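Local coordinates for protein cellobiose 2-epimerase (Ruminococcus albus, PDB 3VW5) that catalyses the reversible epimerization of cellobiose to 4-O-beta-D-glucopyranosyl-D-mannose, working on an unmodified sugar, at residues 61-66 against 378-383; 133-138 against 190-195; 182-187 against 371-376. The protein carries 2 engineered substitutions. One frame throughout, in Å; residues are numbered along the deposited sequence.

Overall arrangement
The three contacts lie at different distances from the centre of an (alpha/alpha)6 barrel. Contact 3 lies at its heart, its centre about 2 Å from the centre of the chain, and is a polar junction of long, buried side chains between helices 179-196 and 373-385. Contacts 1 and 2 sit farther out, about 16 and 17 Å from that centre, and are mostly apolar. Contact 1, only partly buried, joins helix 373-385 to the end of helix 47-64, whereas contact 2, a buried one, joins helix 179-196 to helix 129-145 and adds a bridging water. Thus each of the two helices that meet in contact 3 has a second contact further along its length.

Contact 1: residues 61-66 against 378-383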
loop_
_atom_site.group_PDB
_atom_site.type_symbol
_atom_site.label_atom_id
_atom_site.label_comp_id
_atom_site.label_asym_id
_atom_site.label_seq_id
_atom_site.Cartn_x
_atom_site.Cartn_y
_atom_site.Cartn_z
ATOM N N TYR A 61 0.613 -14.976 8.039
ATOM C CA TYR A 61 0.264 -15.943 9.056
ATOM C C TYR A 61 -1.208 -16.365 8.921
ATOM O O TYR A 61 -1.536 -17.559 8.971
ATOM C CB TYR A 61 0.574 -15.394 10.443
ATOM C CG TYR A 61 0.028 -16.252 11.550
ATOM C CD1 TYR A 61 0.597 -17.488 11.844
ATOM C CD2 TYR A 61 -1.065 -15.828 12.305
ATOM C CE1 TYR A 61 0.098 -18.273 12.854
ATOM C CE2 TYR A 61 -1.567 -16.603 13.319
ATOM C CZ TYR A 61 -0.984 -17.830 13.592
ATOM O OH TYR A 61 -1.494 -18.615 14.602
ATOM N N MET A 62 -2.091 -15.392 8.721
ATOM C CA MET A 62 -3.510 -15.697 8.566
ATOM C C MET A 62 -3.814 -16.462 7.272
ATOM O O MET A 62 -4.916 -16.968 7.092
ATOM C CB MET A 62 -4.357 -14.421 8.626
ATOM C CG MET A 62 -4.463 -13.777 10.008
ATOM S SD MET A 62 -5.704 -12.441 10.093
ATOM C CE MET A 62 -4.906 -11.119 9.169
ATOM N N THR A 63 -2.851 -16.555 6.364
ATOM C CA THR A 63 -3.132 -17.168 5.070
ATOM C C THR A 63 -2.536 -18.574 4.967
ATOM O O THR A 63 -3.159 -19.500 4.439
ATOM C CB THR A 63 -2.625 -16.268 3.921
ATOM O OG1 THR A 63 -3.292 -15.004 3.994
ATOM C CG2 THR A 63 -2.896 -16.898 2.560
ATOM N N LEU A 64 -1.339 -18.726 5.512
ATOM C CA LEU A 64 -0.578 -19.952 5.368
ATOM C C LEU A 64 -0.422 -20.674 6.706
ATOM O O LEU A 64 -0.168 -21.883 6.749
ATOM C CB LEU A 64 0.800 -19.613 4.810
ATOM C CG LEU A 64 0.787 -18.664 3.618
ATOM C CD1 LEU A 64 2.195 -18.286 3.281
ATOM C CD2 LEU A 64 0.095 -19.294 2.427
ATOM N N GLY A 65 -0.576 -19.925 7.797
ATOM C CA GLY A 65 -0.260 -20.444 9.110
ATOM C C GLY A 65 1.247 -20.542 9.263
ATOM O O GLY A 65 1.995 -20.220 8.338
ATOM N N GLY A 66 1.698 -20.981 10.431
ATOM C CA GLY A 66 3.114 -21.110 10.689
ATOM C C GLY A 66 3.547 -20.137 11.760
ATOM O O GLY A 66 3.759 -18.959 11.492
ATOM N N MET A 378 -0.322 -9.153 -3.147
ATOM C CA MET A 378 -0.761 -9.773 -4.406
ATOM C C MET A 378 -0.789 -11.300 -4.314
ATOM O O MET A 378 -1.738 -11.952 -4.759
ATOM C CB MET A 378 0.134 -9.345 -5.569
ATOM C CG MET A 378 -0.241 -9.960 -6.903
ATOM S SD MET A 378 1.233 -10.244 -7.898
ATOM C CE MET A 378 2.102 -11.458 -6.901
ATOM N N CYS A 379 0.259 -11.871 -3.739
ATOM C CA CYS A 379 0.317 -13.313 -3.610
ATOM C C CYS A 379 -0.877 -13.795 -2.792
ATOM O O CYS A 379 -1.644 -14.666 -3.246
ATOM C CB CYS A 379 1.651 -13.751 -3.013
ATOM S SG CYS A 379 3.074 -13.273 -4.044
ATOM N N MET A 380 -1.064 -13.190 -1.620
ATOM C CA MET A 380 -2.156 -13.571 -0.732
ATOM C C MET A 380 -3.529 -13.333 -1.325
ATOM O O MET A 380 -4.431 -14.154 -1.142
ATOM C CB MET A 380 -2.017 -12.879 0.614
ATOM C CG MET A 380 -0.688 -13.199 1.241
ATOM S SD MET A 380 -0.419 -12.498 2.862
ATOM C CE MET A 380 1.061 -11.511 2.586
ATOM N N GLU A 381 -3.700 -12.235 -2.048
ATOM C CA GLU A 381 -5.006 -11.924 -2.610
ATOM C C GLU A 381 -5.374 -12.923 -3.692
ATOM O O GLU A 381 -6.548 -13.256 -3.870
ATOM C CB GLU A 381 -5.041 -10.497 -3.159
ATOM C CG GLU A 381 -5.315 -9.413 -2.119
ATOM C CD GLU A 381 -6.777 -9.364 -1.642
ATOM O OE1 GLU A 381 -7.698 -9.730 -2.425
ATOM O OE2 GLU A 381 -7.000 -8.941 -0.476
ATOM N N VAL A 382 -4.360 -13.392 -4.414
ATOM C CA VAL A 382 -4.549 -14.301 -5.542
ATOM C C VAL A 382 -4.943 -15.650 -4.991
ATOM O O VAL A 382 -5.917 -16.272 -5.439
ATOM C CB VAL A 382 -3.259 -14.458 -6.371
ATOM C CG1 VAL A 382 -3.340 -15.701 -7.256
ATOM C CG2 VAL A 382 -2.992 -13.207 -7.210
ATOM N N ILE A 383 -4.168 -16.082 -4.001
ATOM C CA ILE A 383 -4.428 -17.312 -3.287
ATOM C C ILE A 383 -5.858 -17.310 -2.761
ATOM O O ILE A 383 -6.628 -18.245 -2.990
ATOM C CB ILE A 383 -3.443 -17.475 -2.108
ATOM C CG1 ILE A 383 -2.083 -17.946 -2.625
ATOM C CG2 ILE A 383 -4.008 -18.435 -1.071
ATOM C CD1 ILE A 383 -1.006 -17.943 -1.584
#
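Met-380 and Ile-383, about one turn apart on helix 373-385, meet Thr-63 and Leu-64 in the last turn of helix 47-64. The backbones come nearest at the first of these residues, where CA of Met-380 is 6.9 Å from CA of Thr-63. The stem of Met-380 runs past the threonine hydroxyl rather than pointing a tip at it: SD is 4.0 Å from Thr-63 OG1, and CB and CG lie only slightly farther away. The chain then bends at its last torsion (chi3 -121°), carrying the CE methyl away from Thr-63. At this distance the two side chains touch by van der Waals contact alone; OG1 makes its hydrogen bond with the backbone O of Asn-59, one turn back in its own helix. The side chain of Met-380 also rests on Phe-56 and Asn-59, extending its hold along helix 47-64.

These two helices are the first and the last of the inner ring in the (alpha/alpha)6 barrel, judging from their order and position, and their packing closes the circle between residues more than 300 positions apart in sequence.

Farther along, Ile-383 spreads its two branches over neighbouring residues. Its CG2 methyl lies 4.1 Å from Thr-63 CG2; with OG1 beside the backbone N (chi1 -60°), the threonine CG2 stands anti to that N and faces the isoleucine. The longer branch of Ile-383 ends in CD1, which comes to 4.4 Å from Leu-64 CD2, a looser apolar contact made by the end of the leucine. Arg-7 of helix 2-19 touches both Leu-64 and Ile-383.

Contact 2: residues 133-138 against 190-195; sequences ALAYRL and TELYKA. Engineered in segment 133-138: Leu-138 (natural residue Pro).
Leu-192 lays its forked end against one face of the Tyr-136 ring, joining helix 179-196 to helix 129-145 within the (alpha/alpha)6 barrel. Its CD2 methyl stands 4.2 Å from the ring centroid and 17° off the ring normal, a CH-pi contact displaced toward the rim, with CZ the nearest ring atom at 4.0 Å. The second methyl, CD1, comes to the CD1-CE1 side of the ring, 4.1 Å from Tyr-136 CE1. On helix 129-145 the short side chain of Ala-135 adds its CB, 4.2 Å from Leu-192 CD2, so that this methyl touches two successive residues. CG of Tyr-136 stands beside the backbone N (chi1 -82°), which swings the ring toward Leu-192 although the CB bond does not point there.

Around this first shell, Val-201 of helix 199-216 touches both Tyr-136 and Leu-192, and Ser-120 of helix 109-126 packs on the leucine. The phenol OH is hydrogen-bonded to Asp-196 OD2. With an alanine in place of Tyr-136, the Leu-192 methyls would probably face a gap and Asp-196 OD2 lose its phenol partner. Beside the apolar patch a water donates to Tyr-136 OH at 2.6 Å and to Leu-192 O at 2.7 Å.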
loop_
_atom_site.group_PDB
_atom_site.type_symbol
_atom_site.label_atom_id
_atom_site.label_comp_id
_atom_site.label_asym_id
_atom_site.label_seq_id
_atom_site.Cartn_x
_atom_site.Cartn_y
_atom_site.Cartn_z
ATOM N N ALA A 133 -6.410 -1.510 20.638
ATOM C CA ALA A 133 -6.372 -0.241 21.340
ATOM C C ALA A 133 -5.442 0.789 20.620
ATOM O O ALA A 133 -5.835 1.923 20.353
ATOM C CB ALA A 133 -5.952 -0.452 22.793
ATOM N N LEU A 134 -4.219 0.385 20.305
ATOM C CA LEU A 134 -3.304 1.256 19.603
ATOM C C LEU A 134 -3.906 1.707 18.272
ATOM O O LEU A 134 -3.772 2.860 17.857
ATOM C CB LEU A 134 -2.003 0.521 19.366
ATOM C CG LEU A 134 -0.859 0.877 20.316
ATOM C CD1 LEU A 134 -1.401 1.408 21.615
ATOM C CD2 LEU A 134 0.036 -0.348 20.534
ATOM N N ALA A 135 -4.585 0.795 17.601
ATOM C CA ALA A 135 -5.217 1.130 16.346
ATOM C C ALA A 135 -6.236 2.254 16.535
ATOM O O ALA A 135 -6.232 3.246 15.785
ATOM C CB ALA A 135 -5.846 -0.100 15.725
ATOM N N TYR A 136 -7.100 2.112 17.536
ATOM C CA TYR A 136 -8.105 3.134 17.812
ATOM C C TYR A 136 -7.427 4.409 18.277
ATOM O O TYR A 136 -7.841 5.506 17.920
ATOM C CB TYR A 136 -9.097 2.651 18.870
ATOM C CG TYR A 136 -10.192 1.766 18.335
ATOM C CD1 TYR A 136 -11.198 2.294 17.545
ATOM C CD2 TYR A 136 -10.217 0.403 18.614
ATOM C CE1 TYR A 136 -12.202 1.493 17.053
ATOM C CE2 TYR A 136 -11.208 -0.403 18.121
ATOM C CZ TYR A 136 -12.208 0.150 17.343
ATOM O OH TYR A 136 -13.226 -0.633 16.839
ATOM N N ARG A 137 -6.367 4.262 19.067
ATOM C CA ARG A 137 -5.635 5.424 19.540
ATOM C C ARG A 137 -5.186 6.294 18.358
ATOM O O ARG A 137 -5.302 7.518 18.398
ATOM C CB ARG A 137 -4.423 5.028 20.390
ATOM C CG ARG A 137 -3.735 6.246 20.974
ATOM C CD ARG A 137 -2.394 5.940 21.594
ATOM N NE ARG A 137 -2.321 6.426 22.972
ATOM C CZ ARG A 137 -2.577 5.675 24.048
ATOM N NH1 ARG A 137 -2.913 4.380 23.922
ATOM N NH2 ARG A 137 -2.492 6.218 25.261
ATOM N N LEU A 138 -4.678 5.642 17.311
ATOM C CA LEU A 138 -4.162 6.342 16.141
ATOM C C LEU A 138 -5.286 6.852 15.224
ATOM O O LEU A 138 -5.195 7.936 14.650
ATOM C CB LEU A 138 -3.181 5.448 15.377
ATOM C CG LEU A 138 -1.914 5.054 16.129
ATOM C CD1 LEU A 138 -1.091 4.104 15.297
ATOM C CD2 LEU A 138 -1.097 6.273 16.506
ATOM N N THR A 190 -10.983 0.445 6.468
ATOM C CA THR A 190 -11.579 -0.818 6.060
ATOM C C THR A 190 -11.131 -1.932 6.999
ATOM O O THR A 190 -11.942 -2.742 7.428
ATOM C CB THR A 190 -11.211 -1.198 4.614
ATOM O OG1 THR A 190 -11.691 -0.191 3.726
ATOM C CG2 THR A 190 -11.842 -2.533 4.233
ATOM N N GLU A 191 -9.846 -1.961 7.331
ATOM C CA GLU A 191 -9.293 -3.058 8.117
ATOM C C GLU A 191 -9.694 -2.935 9.585
ATOM O O GLU A 191 -9.938 -3.934 10.236
ATOM C CB GLU A 191 -7.757 -3.136 7.960
ATOM C CG GLU A 191 -7.082 -4.372 8.560
ATOM C CD GLU A 191 -7.396 -5.665 7.798
ATOM O OE1 GLU A 191 -6.864 -6.742 8.183
ATOM O OE2 GLU A 191 -8.169 -5.614 6.810
ATOM N N LEU A 192 -9.751 -1.708 10.095
ATOM C CA LEU A 192 -10.181 -1.448 11.466
ATOM C C LEU A 192 -11.637 -1.844 11.627
ATOM O O LEU A 192 -12.040 -2.301 12.679
ATOM C CB LEU A 192 -10.050 0.035 11.813
ATOM C CG LEU A 192 -9.472 0.394 13.187
ATOM C CD1 LEU A 192 -9.965 1.773 13.636
ATOM C CD2 LEU A 192 -9.775 -0.672 14.225
ATOM N N TYR A 193 -12.431 -1.654 10.581
ATOM C CA TYR A 193 -13.846 -1.982 10.674
ATOM C C TYR A 193 -14.023 -3.493 10.585
ATOM O O TYR A 193 -14.801 -4.082 11.325
ATOM C CB TYR A 193 -14.652 -1.261 9.591
ATOM C CG TYR A 193 -16.130 -1.515 9.668
ATOM C CD1 TYR A 193 -16.948 -0.749 10.499
ATOM C CD2 TYR A 193 -16.710 -2.527 8.928
ATOM C CE1 TYR A 193 -18.298 -0.982 10.582
ATOM C CE2 TYR A 193 -18.065 -2.775 8.998
ATOM C CZ TYR A 193 -18.861 -1.995 9.828
ATOM O OH TYR A 193 -20.220 -2.248 9.899
ATOM N N LYS A 194 -13.284 -4.115 9.674
ATOM C CA LYS A 194 -13.247 -5.567 9.569
ATOM C C LYS A 194 -12.915 -6.169 10.928
ATOM O O LYS A 194 -13.519 -7.152 11.349
ATOM C CB LYS A 194 -12.203 -5.987 8.526
ATOM C CG LYS A 194 -11.948 -7.483 8.427
ATOM C CD LYS A 194 -11.916 -7.920 6.975
ATOM C CE LYS A 194 -12.894 -9.071 6.712
ATOM N NZ LYS A 194 -13.029 -9.373 5.246
ATOM N N ALA A 195 -11.964 -5.555 11.621
ATOM C CA ALA A 195 -11.484 -6.081 12.889
ATOM C C ALA A 195 -12.502 -6.025 14.035
ATOM O O ALA A 195 -12.509 -6.914 14.898
ATOM C CB ALA A 195 -10.193 -5.385 13.306
HETATM O O HOH W 1 -13.839 -1.019 14.305
#

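Contact 3: residues 182-187 against 371-376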
loop_
_atom_site.group_PDB
_atom_site.type_symbol
_atom_site.label_atom_id
_atom_site.label_comp_id
_atom_site.label_asym_id
_atom_site.label_seq_id
_atom_site.Cartn_x
_atom_site.Cartn_y
_atom_site.Cartn_z
ATOM N N ILE A 182 -6.002 9.699 0.825
ATOM C CA ILE A 182 -7.400 9.308 0.994
ATOM C C ILE A 182 -7.508 7.791 0.838
ATOM O O ILE A 182 -8.078 7.096 1.682
ATOM C CB ILE A 182 -8.345 10.074 0.028
ATOM C CG1 ILE A 182 -8.295 11.577 0.301
ATOM C CG2 ILE A 182 -9.778 9.589 0.156
ATOM C CD1 ILE A 182 -9.109 12.399 -0.681
ATOM N N LEU A 183 -6.909 7.292 -0.235
ATOM C CA LEU A 183 -6.895 5.875 -0.557
ATOM C C LEU A 183 -6.343 5.011 0.591
ATOM O O LEU A 183 -6.894 3.948 0.916
ATOM C CB LEU A 183 -6.062 5.666 -1.823
ATOM C CG LEU A 183 -6.211 4.354 -2.597
ATOM C CD1 LEU A 183 -5.238 3.306 -2.109
ATOM C CD2 LEU A 183 -7.636 3.855 -2.510
ATOM N N HIS A 184 -5.255 5.459 1.203
ATOM C CA HIS A 184 -4.691 4.693 2.304
ATOM C C HIS A 184 -5.425 4.854 3.648
ATOM O O HIS A 184 -5.340 3.982 4.512
ATOM C CB HIS A 184 -3.169 4.860 2.381
ATOM C CG HIS A 184 -2.465 4.188 1.243
ATOM N ND1 HIS A 184 -2.380 2.814 1.136
ATOM C CD2 HIS A 184 -1.886 4.687 0.126
ATOM C CE1 HIS A 184 -1.753 2.499 0.021
ATOM N NE2 HIS A 184 -1.436 3.618 -0.609
ATOM N N LEU A 185 -6.179 5.938 3.805
ATOM C CA LEU A 185 -7.174 5.994 4.882
ATOM C C LEU A 185 -8.296 4.983 4.614
ATOM O O LEU A 185 -8.679 4.221 5.504
ATOM C CB LEU A 185 -7.731 7.406 5.076
ATOM C CG LEU A 185 -6.781 8.433 5.705
ATOM C CD1 LEU A 185 -7.382 9.824 5.625
ATOM C CD2 LEU A 185 -6.411 8.096 7.153
ATOM N N ILE A 186 -8.813 4.951 3.391
ATOM C CA ILE A 186 -9.800 3.928 3.065
ATOM C C ILE A 186 -9.267 2.541 3.442
ATOM O O ILE A 186 -9.921 1.778 4.133
ATOM C CB ILE A 186 -10.210 3.996 1.578
ATOM C CG1 ILE A 186 -11.120 5.206 1.330
ATOM C CG2 ILE A 186 -10.877 2.716 1.136
ATOM C CD1 ILE A 186 -11.121 5.705 -0.103
ATOM N N GLU A 187 -8.051 2.243 3.009
ATOM C CA GLU A 187 -7.441 0.941 3.195
ATOM C C GLU A 187 -7.353 0.561 4.678
ATOM O O GLU A 187 -7.739 -0.545 5.065
ATOM C CB GLU A 187 -6.052 0.978 2.571
ATOM C CG GLU A 187 -5.280 -0.316 2.551
ATOM C CD GLU A 187 -3.853 -0.068 2.095
ATOM O OE1 GLU A 187 -3.398 -0.691 1.097
ATOM O OE2 GLU A 187 -3.182 0.781 2.731
ATOM N N CYS A 371 9.128 -2.599 0.348
ATOM C CA CYS A 371 8.858 -3.541 1.443
ATOM C C CYS A 371 8.131 -4.784 0.907
ATOM O O CYS A 371 7.976 -4.921 -0.302
ATOM C CB CYS A 371 8.001 -2.859 2.525
ATOM S SG CYS A 371 7.429 -1.192 2.083
ATOM N N PRO A 372 7.686 -5.698 1.803
ATOM C CA PRO A 372 7.000 -6.900 1.301
ATOM C C PRO A 372 5.500 -6.736 1.113
ATOM O O PRO A 372 4.824 -7.703 0.800
ATOM C CB PRO A 372 7.274 -7.944 2.395
ATOM C CG PRO A 372 7.444 -7.170 3.615
ATOM C CD PRO A 372 8.002 -5.809 3.239
ATOM N N TYR A 373 4.993 -5.526 1.289
ATOM C CA TYR A 373 3.556 -5.302 1.359
ATOM C C TYR A 373 2.834 -5.432 0.010
ATOM O O TYR A 373 1.942 -6.274 -0.140
ATOM C CB TYR A 373 3.289 -3.973 2.077
ATOM C CG TYR A 373 2.141 -3.122 1.573
ATOM C CD1 TYR A 373 0.816 -3.479 1.808
ATOM C CD2 TYR A 373 2.386 -1.913 0.919
ATOM C CE1 TYR A 373 -0.224 -2.673 1.369
ATOM C CE2 TYR A 373 1.355 -1.107 0.479
ATOM C CZ TYR A 373 0.055 -1.486 0.700
ATOM O OH TYR A 373 -0.976 -0.680 0.263
ATOM N N HIS A 374 3.234 -4.640 -0.979
ATOM C CA HIS A 374 2.600 -4.730 -2.296
ATOM C C HIS A 374 2.693 -6.122 -2.933
ATOM O O HIS A 374 1.682 -6.667 -3.413
ATOM C CB HIS A 374 3.144 -3.662 -3.256
ATOM C CG HIS A 374 2.613 -2.284 -2.998
ATOM N ND1 HIS A 374 1.301 -1.933 -3.253
ATOM C CD2 HIS A 374 3.217 -1.168 -2.523
ATOM C CE1 HIS A 374 1.123 -0.660 -2.943
ATOM N NE2 HIS A 374 2.271 -0.172 -2.503
ATOM N N ASN A 375 3.894 -6.700 -2.965
ATOM C CA ASN A 375 4.052 -7.980 -3.652
ATOM C C ASN A 375 3.552 -9.153 -2.803
ATOM O O ASN A 375 2.964 -10.120 -3.336
ATOM C CB ASN A 375 5.484 -8.187 -4.176
ATOM C CG ASN A 375 6.518 -8.038 -3.095
ATOM O OD1 ASN A 375 6.181 -7.794 -1.936
ATOM N ND2 ASN A 375 7.785 -8.193 -3.456
ATOM N N GLY A 376 3.773 -9.049 -1.489
ATOM C CA GLY A 376 3.125 -9.914 -0.512
ATOM C C GLY A 376 1.607 -9.925 -0.639
ATOM O O GLY A 376 0.978 -10.989 -0.740
#
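OE1 of Glu-187 is gripped from two residues at once: Tyr-373 OH donates a hydrogen bond to it at 2.6 Å, and Arg-377 NH1, one turn further along the tyrosine's helix, forms a salt bridge with it. The phenol uses the syn lone pair of OE1, and the oxygen lies at the edge of the tyrosine ring, in its plane, while the carboxylate itself stands nearly perpendicular to that ring. The other oxygen, OE2, takes the N-H of His-184 ND1 at 2.7 Å. That bond is close to straight (167°) and lies in the imidazole plane, yet it reaches OE2 from 53° out of the carboxylate plane. Both carboxylate oxygens are thus engaged, which fixes the rotation of the group.

The helix backbones themselves stay well apart, His-184 and His-374 having the nearest CA atoms at 12.8 Å. Between these two helices of the (alpha/alpha)6 barrel, long side chains bridge the distance, and the central position is consistent with the sugar-binding region in this family. Glu-187 reaches inward with CG anti to the backbone N (chi1 -175°) and the chain beyond it extended, meeting Tyr-373, which comes from the other side.

The His-184 ring also meets the phenol, edge on: CE1 is 3.3 Å from Tyr-373 OH. Phe-114 of helix 109-126 packs against both His-184 and Tyr-373, the latter edge-to-face. The CE2 atom of Tyr-373 lies over one face of the His-374 ring, offset toward its rim; His-374 ND1 is hydrogen-bonded to Glu-308 OE2.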